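Local coordinates for hypothetical protein, GDSL-like Lipase/Acylhydrolase family protein (Bacteroides uniformis, PDB 4M8K) that is a putative GDSL-like lipase or acylhydrolase that probably hydrolyses ester bonds, although its natural substrate is not established, at residues Y152-L157 with Y189-I194; S156-Q159 with R165-N168. One frame throughout, in Å; residues are numbered along the deposited sequence. Where two conformers were deposited one is given.

Both contacts start from helix 146-160 of the GDSL-like hydrolase fold, their centres about 5 Å apart. Contact 2 packs the helix on the first residues of strand 165-170 of the parallel sheet; contact 1 packs it on the end of helix 176-189 and the turn leading into the neighbouring, outermost strand 192-195. The two sheet segments are tied by backbone bonds, probably Ile-194 N to Asn-168 O at 2.7 Å and Glu-192 O to Asn-168 N at 2.9 Å. Packing continues between them where Ile-191 CG2 lies 3.4 Å from Ile-166 O. Ser-156 and Leu-157 belong to both ranges, and each contact centre lies about 12 Å from the centre of the chain.

Contact 1 of 2, residues Y152-L157 with Y189-I194; sequences YLLASL and YGIENI
Tyr-189 meets helix 146-160 through its ring, which lies beside Leu-154 and Ala-155. Its CG stands anti to the carbonyl carbon (chi1 -73°), and from there the ring reaches across the helix, from Leu-154 to Ala-155: CD2 is 3.9 Å from Leu-154 CB, an oblique approach, while farther out CE1 comes within 3.6 Å of Ala-155 CB. The phenolic end reaches the same methyl, with OH 3.6 Å from Ala-155 CB, and the Ala-155 backbone N sits over one face of the ring, 4.1 Å from its plane and displaced from the ring centre toward its edge. An alanine in place of Tyr-189 would remove the ring and would probably open a gap beside Leu-154 CB and the Ala-155 methyl. Gly-190 then ends helix 176-189 in a Schellman motif, its positive phi of 67° turning the chain toward strand 192-195; two helices and the edge of the parallel sheet of this GDSL-like fold thus converge here. Ile-191 follows and touches Ile-166 of the adjacent strand; toward the helix its CG1 lies 4.1 Å from Leu-154 CD1, the two aliphatic chains crossing at a slant.

Contact 2 of 2, residues S156-Q159 with R165-N168; sequences SLKQ and RIYN
Ile-166 reaches helix 146-160 with its CD1 methyl and carries most of the surface buried here, with Leu-157 and Lys-158 sharing the helix side. Helix and strand are consecutive elements of the alpha/beta fold of the GDSL-like family: the helix leads into strand 165-170 of the parallel sheet, and the closest CA atoms, Lys-158 and Ile-166, are 7.9 Å apart. With CG1 anti to the carbonyl carbon (chi1 -55°) and CD1 extended beyond it (chi2 167°), Ile-166 presents its terminal methyl to the helix, while CG2 occupies the position anti to the backbone N. That methyl does all the close touching. It lies 3.9 Å from Leu-157 CB and also 3.9 Å from Leu-157 C, so it meets the helix backbone as well as the base of the leucine side chain. Both residues also touch Val-117 of the adjoining strand 114-118, which extends the apolar packing across the sheet. No hydrogen bond joins helix and strand segments. Lys-158 contributes the aliphatic beginning of its chain, which slants across the isoleucine before bending at chi3 and chi4; CD1 of Ile-166 is 4.1 Å from Lys-158 CG.

Contact 1 of 2, residues Y152-L157 with Y189-I194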
ATOM      1  N   TYR A 152       3.912  -7.780  11.661  1.00 25.87           N
ATOM      2  CA  TYR A 152       3.867  -6.707  12.652  1.00 21.26           C
ATOM      3  C   TYR A 152       2.938  -5.610  12.111  1.00 22.10           C
ATOM      4  O   TYR A 152       2.181  -4.973  12.857  1.00 22.31           O
ATOM      5  CB  TYR A 152       5.283  -6.230  13.011  1.00 25.75           C
ATOM      6  CG  TYR A 152       5.391  -4.914  13.797  1.00 26.54           C
ATOM      7  CD1 TYR A 152       5.368  -3.673  13.151  1.00 26.25           C
ATOM      8  CD2 TYR A 152       5.543  -4.911  15.161  1.00 25.62           C
ATOM      9  CE1 TYR A 152       5.489  -2.468  13.858  1.00 23.50           C
ATOM     10  CE2 TYR A 152       5.694  -3.720  15.868  1.00 24.42           C
ATOM     11  CZ  TYR A 152       5.669  -2.516  15.225  1.00 26.00           C
ATOM     12  OH  TYR A 152       5.773  -1.365  15.940  1.00 29.88           O
ATOM     13  N   LEU A 153       2.971  -5.425  10.807  1.00 22.50           N
ATOM     14  CA  LEU A 153       2.176  -4.390  10.137  1.00 23.76           C
ATOM     15  C   LEU A 153       0.708  -4.621  10.357  1.00 20.99           C
ATOM     16  O   LEU A 153      -0.013  -3.747  10.876  1.00 19.13           O
ATOM     17  CB  LEU A 153       2.504  -4.363   8.627  1.00 17.67           C
ATOM     18  CG  LEU A 153       1.766  -3.292   7.801  1.00 20.13           C
ATOM     19  CD1 LEU A 153       2.086  -1.888   8.288  1.00 20.18           C
ATOM     20  CD2 LEU A 153       2.113  -3.408   6.327  1.00 20.69           C
ATOM     21  N   LEU A 154       0.225  -5.784   9.953  1.00 20.12           N
ATOM     22  CA  LEU A 154      -1.208  -6.046  10.119  1.00 23.12           C
ATOM     23  C   LEU A 154      -1.592  -6.084  11.601  1.00 20.80           C
ATOM     24  O   LEU A 154      -2.649  -5.595  11.978  1.00 24.91           O
ATOM     25  CB  LEU A 154      -1.634  -7.316   9.419  1.00 20.66           C
ATOM     26  CG  LEU A 154      -1.305  -7.393   7.915  1.00 22.86           C
ATOM     27  CD1 LEU A 154      -2.024  -8.570   7.277  1.00 23.69           C
ATOM     28  CD2 LEU A 154      -1.708  -6.131   7.191  1.00 25.37           C
ATOM     29  N   ALA A 155      -0.737  -6.654  12.421  1.00 20.55           N
ATOM     30  CA  ALA A 155      -1.050  -6.804  13.853  1.00 20.16           C
ATOM     31  C   ALA A 155      -1.223  -5.446  14.451  1.00 20.02           C
ATOM     32  O   ALA A 155      -2.177  -5.196  15.149  1.00 20.81           O
ATOM     33  CB  ALA A 155       0.051  -7.569  14.566  1.00 20.78           C
ATOM     34  N   SER A 156      -0.296  -4.549  14.138  1.00 21.23           N
ATOM     35  CA  SER A 156      -0.307  -3.165  14.653  1.00 22.56           C
ATOM     36  C   SER A 156      -1.407  -2.295  14.075  1.00 24.41           C
ATOM     37  O   SER A 156      -2.015  -1.541  14.843  1.00 19.85           O
ATOM     38  CB  SER A 156       1.033  -2.452  14.397  1.00 23.68           C
ATOM     39  OG  SER A 156       2.083  -3.173  15.000  1.00 25.65           O
ATOM     40  N   LEU A 157      -1.671  -2.390  12.751  1.00 23.64           N
ATOM     41  CA  LEU A 157      -2.809  -1.682  12.183  1.00 22.04           C
ATOM     42  C   LEU A 157      -4.132  -2.089  12.839  1.00 26.09           C
ATOM     43  O   LEU A 157      -4.988  -1.229  13.128  1.00 26.10           O
ATOM     44  CB  LEU A 157      -2.910  -1.912  10.700  1.00 25.05           C
ATOM     45  CG  LEU A 157      -1.858  -1.148   9.918  1.00 24.05           C
ATOM     46  CD1 LEU A 157      -1.935  -1.579   8.450  1.00 26.72           C
ATOM     47  CD2 LEU A 157      -2.028   0.345  10.114  1.00 22.73           C
ATOM     48  N   TYR A 189      -4.461 -12.876   9.936  1.00 22.66           N
ATOM     49  CA  TYR A 189      -5.073 -11.724  10.579  1.00 23.49           C
ATOM     50  C   TYR A 189      -6.510 -11.423  10.105  1.00 29.01           C
ATOM     51  O   TYR A 189      -7.138 -10.486  10.611  1.00 28.47           O
ATOM     52  CB  TYR A 189      -4.149 -10.508  10.435  1.00 25.68           C
ATOM     53  CG  TYR A 189      -2.906 -10.610  11.340  1.00 22.96           C
ATOM     54  CD1 TYR A 189      -2.986 -10.373  12.709  1.00 25.12           C
ATOM     55  CD2 TYR A 189      -1.689 -11.003  10.817  1.00 23.81           C
ATOM     56  CE1 TYR A 189      -1.851 -10.455  13.507  1.00 24.24           C
ATOM     57  CE2 TYR A 189      -0.568 -11.127  11.605  1.00 24.86           C
ATOM     58  CZ  TYR A 189      -0.646 -10.827  12.944  1.00 22.58           C
ATOM     59  OH  TYR A 189       0.507 -10.987  13.696  1.00 25.39           O
ATOM     60  N   GLY A 190      -7.058 -12.257   9.223  1.00 28.03           N
ATOM     61  CA  GLY A 190      -8.442 -12.080   8.765  1.00 24.79           C
ATOM     62  C   GLY A 190      -8.584 -10.808   7.943  1.00 24.20           C
ATOM     63  O   GLY A 190      -9.595 -10.149   8.015  1.00 25.61           O
ATOM     64  N   ILE A 191      -7.525 -10.416   7.253  1.00 25.91           N
ATOM     65  CA  ILE A 191      -7.554  -9.274   6.367  1.00 19.92           C
ATOM     66  C   ILE A 191      -7.704  -9.726   4.910  1.00 21.91           C
ATOM     67  O   ILE A 191      -6.894 -10.566   4.416  1.00 20.19           O
ATOM     68  CB  ILE A 191      -6.236  -8.488   6.463  1.00 25.45           C
ATOM     69  CG1 ILE A 191      -6.013  -7.864   7.842  1.00 31.32           C
ATOM     70  CG2 ILE A 191      -6.151  -7.425   5.356  1.00 20.96           C
ATOM     71  CD1 ILE A 191      -7.160  -7.053   8.352  1.00 32.48           C
ATOM     72  N   GLU A 192      -8.677  -9.167   4.190  1.00 21.99           N
ATOM     73  CA  GLU A 192      -8.814  -9.425   2.734  0.50 24.20           C
ATOM     74  C   GLU A 192      -7.586  -8.989   1.936  1.00 30.40           C
ATOM     75  O   GLU A 192      -7.074  -7.857   2.078  1.00 26.34           O
ATOM     76  CB  GLU A 192     -10.064  -8.760   2.134  0.50 27.39           C
ATOM     77  CG  GLU A 192     -10.153  -8.772   0.592  0.50 30.28           C
ATOM     78  CD  GLU A 192     -11.290  -9.582  -0.007  0.50 34.31           C
ATOM     79  OE1 GLU A 192     -12.448  -9.234   0.286  0.50 35.18           O
ATOM     80  OE2 GLU A 192     -11.016 -10.515  -0.817  0.50 28.86           O
ATOM     81  N   ASN A 193      -7.134  -9.898   1.067  1.00 27.08           N
ATOM     82  CA  ASN A 193      -5.978  -9.669   0.247  1.00 28.16           C
ATOM     83  C   ASN A 193      -6.423  -9.574  -1.208  1.00 25.88           C
ATOM     84  O   ASN A 193      -6.944 -10.525  -1.731  1.00 26.33           O
ATOM     85  CB  ASN A 193      -4.965 -10.803   0.442  1.00 25.84           C
ATOM     86  CG  ASN A 193      -3.696 -10.597  -0.316  1.00 24.32           C
ATOM     87  OD1 ASN A 193      -3.295  -9.455  -0.627  1.00 23.81           O
ATOM     88  ND2 ASN A 193      -3.045 -11.682  -0.649  1.00 27.67           N
ATOM     89  N   ILE A 194      -6.231  -8.411  -1.830  1.00 24.32           N
ATOM     90  CA  ILE A 194      -6.627  -8.180  -3.235  1.00 23.93           C
ATOM     91  C   ILE A 194      -5.451  -8.559  -4.102  1.00 23.95           C
ATOM     92  O   ILE A 194      -4.422  -7.889  -4.128  1.00 23.10           O
ATOM     93  CB  ILE A 194      -7.049  -6.730  -3.434  1.00 28.43           C
ATOM     94  CG1 ILE A 194      -8.194  -6.441  -2.460  1.00 31.55           C
ATOM     95  CG2 ILE A 194      -7.469  -6.485  -4.862  1.00 31.94           C
ATOM     96  CD1 ILE A 194      -8.565  -5.004  -2.256  1.00 31.12           C
TER

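Contact 2 of 2, residues S156-Q159 with R165-N168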
ATOM      1  N   SER A 156      -0.296  -4.549  14.138  1.00 21.23           N
ATOM      2  CA  SER A 156      -0.307  -3.165  14.653  1.00 22.56           C
ATOM      3  C   SER A 156      -1.407  -2.295  14.075  1.00 24.41           C
ATOM      4  O   SER A 156      -2.015  -1.541  14.843  1.00 19.85           O
ATOM      5  CB  SER A 156       1.033  -2.452  14.397  1.00 23.68           C
ATOM      6  OG  SER A 156       2.083  -3.173  15.000  1.00 25.65           O
ATOM      7  N   LEU A 157      -1.671  -2.390  12.751  1.00 23.64           N
ATOM      8  CA  LEU A 157      -2.809  -1.682  12.183  1.00 22.04           C
ATOM      9  C   LEU A 157      -4.132  -2.089  12.839  1.00 26.09           C
ATOM     10  O   LEU A 157      -4.988  -1.229  13.128  1.00 26.10           O
ATOM     11  CB  LEU A 157      -2.910  -1.912  10.700  1.00 25.05           C
ATOM     12  CG  LEU A 157      -1.858  -1.148   9.918  1.00 24.05           C
ATOM     13  CD1 LEU A 157      -1.935  -1.579   8.450  1.00 26.72           C
ATOM     14  CD2 LEU A 157      -2.028   0.345  10.114  1.00 22.73           C
ATOM     15  N   LYS A 158      -4.318  -3.383  13.078  1.00 25.26           N
ATOM     16  CA  LYS A 158      -5.542  -3.870  13.722  1.00 26.61           C
ATOM     17  C   LYS A 158      -5.693  -3.325  15.159  1.00 25.55           C
ATOM     18  O   LYS A 158      -6.794  -3.021  15.570  1.00 24.12           O
ATOM     19  CB  LYS A 158      -5.618  -5.398  13.717  1.00 25.25           C
ATOM     20  CG  LYS A 158      -6.030  -5.961  12.369  1.00 24.72           C
ATOM     21  CD  LYS A 158      -5.841  -7.463  12.252  1.00 26.50           C
ATOM     22  CE  LYS A 158      -6.729  -8.255  13.180  1.00 30.48           C
ATOM     23  NZ  LYS A 158      -8.133  -7.960  12.904  1.00 41.15           N
ATOM     24  N   GLN A 159      -4.601  -3.164  15.890  1.00 23.34           N
ATOM     25  CA  GLN A 159      -4.662  -2.603  17.242  1.00 22.50           C
ATOM     26  C   GLN A 159      -4.894  -1.086  17.223  1.00 19.99           C
ATOM     27  O   GLN A 159      -5.736  -0.568  17.980  1.00 20.04           O
ATOM     28  CB  GLN A 159      -3.397  -2.980  18.022  1.00 26.14           C
ATOM     29  CG  GLN A 159      -3.370  -2.360  19.394  1.00 41.74           C
ATOM     30  CD  GLN A 159      -2.341  -2.999  20.305  1.00 47.01           C
ATOM     31  OE1 GLN A 159      -1.297  -2.408  20.594  1.00 56.27           O
ATOM     32  NE2 GLN A 159      -2.614  -4.226  20.721  1.00 41.45           N
ATOM     33  N   ARG A 165     -11.865  -0.881   8.453  1.00 28.19           N
ATOM     34  CA  ARG A 165     -11.714  -2.025   7.561  1.00 31.26           C
ATOM     35  C   ARG A 165     -10.397  -1.889   6.819  1.00 21.65           C
ATOM     36  O   ARG A 165     -10.097  -0.866   6.238  1.00 24.51           O
ATOM     37  CB  ARG A 165     -12.907  -2.145   6.570  1.00 35.01           C
ATOM     38  CG  ARG A 165     -14.210  -2.638   7.180  1.00 53.50           C
ATOM     39  CD  ARG A 165     -14.127  -4.075   7.762  1.00 81.70           C
ATOM     40  NE  ARG A 165     -13.420  -5.052   6.905  1.00 77.36           N
ATOM     41  CZ  ARG A 165     -13.944  -5.688   5.850  1.00 79.32           C
ATOM     42  NH1 ARG A 165     -15.197  -5.467   5.478  1.00 70.43           N
ATOM     43  NH2 ARG A 165     -13.204  -6.552   5.140  1.00 80.56           N
ATOM     44  N   ILE A 166      -9.581  -2.925   6.888  1.00 22.54           N
ATOM     45  CA  ILE A 166      -8.246  -2.920   6.336  1.00 24.28           C
ATOM     46  C   ILE A 166      -8.193  -3.950   5.227  1.00 26.21           C
ATOM     47  O   ILE A 166      -8.653  -5.086   5.412  1.00 22.02           O
ATOM     48  CB  ILE A 166      -7.211  -3.291   7.394  1.00 25.27           C
ATOM     49  CG1 ILE A 166      -7.329  -2.361   8.607  1.00 26.64           C
ATOM     50  CG2 ILE A 166      -5.812  -3.310   6.788  1.00 23.97           C
ATOM     51  CD1 ILE A 166      -6.561  -2.839   9.825  1.00 30.16           C
ATOM     52  N   TYR A 167      -7.729  -3.503   4.070  1.00 20.95           N
ATOM     53  CA  TYR A 167      -7.539  -4.311   2.879  1.00 19.49           C
ATOM     54  C   TYR A 167      -6.103  -4.258   2.432  1.00 18.89           C
ATOM     55  O   TYR A 167      -5.478  -3.162   2.409  1.00 22.50           O
ATOM     56  CB  TYR A 167      -8.420  -3.781   1.742  1.00 19.73           C
ATOM     57  CG  TYR A 167      -9.897  -3.889   2.007  1.00 21.17           C
ATOM     58  CD1 TYR A 167     -10.566  -2.896   2.674  1.00 24.23           C
ATOM     59  CD2 TYR A 167     -10.626  -4.979   1.555  1.00 26.79           C
ATOM     60  CE1 TYR A 167     -11.930  -2.980   2.912  1.00 35.75           C
ATOM     61  CE2 TYR A 167     -11.984  -5.099   1.820  1.00 30.33           C
ATOM     62  CZ  TYR A 167     -12.632  -4.105   2.506  1.00 33.94           C
ATOM     63  OH  TYR A 167     -13.984  -4.197   2.739  1.00 37.87           O
ATOM     64  N   ASN A 168      -5.531  -5.421   2.158  1.00 22.93           N
ATOM     65  CA  ASN A 168      -4.221  -5.510   1.587  1.00 22.78           C
ATOM     66  C   ASN A 168      -4.321  -5.635   0.054  1.00 23.25           C
ATOM     67  O   ASN A 168      -5.224  -6.305  -0.476  1.00 21.77           O
ATOM     68  CB  ASN A 168      -3.461  -6.708   2.097  1.00 23.69           C
ATOM     69  CG  ASN A 168      -1.970  -6.634   1.746  1.00 23.22           C
ATOM     70  OD1 ASN A 168      -1.244  -5.724   2.218  1.00 22.75           O
ATOM     71  ND2 ASN A 168      -1.497  -7.575   0.968  1.00 21.39           N
TER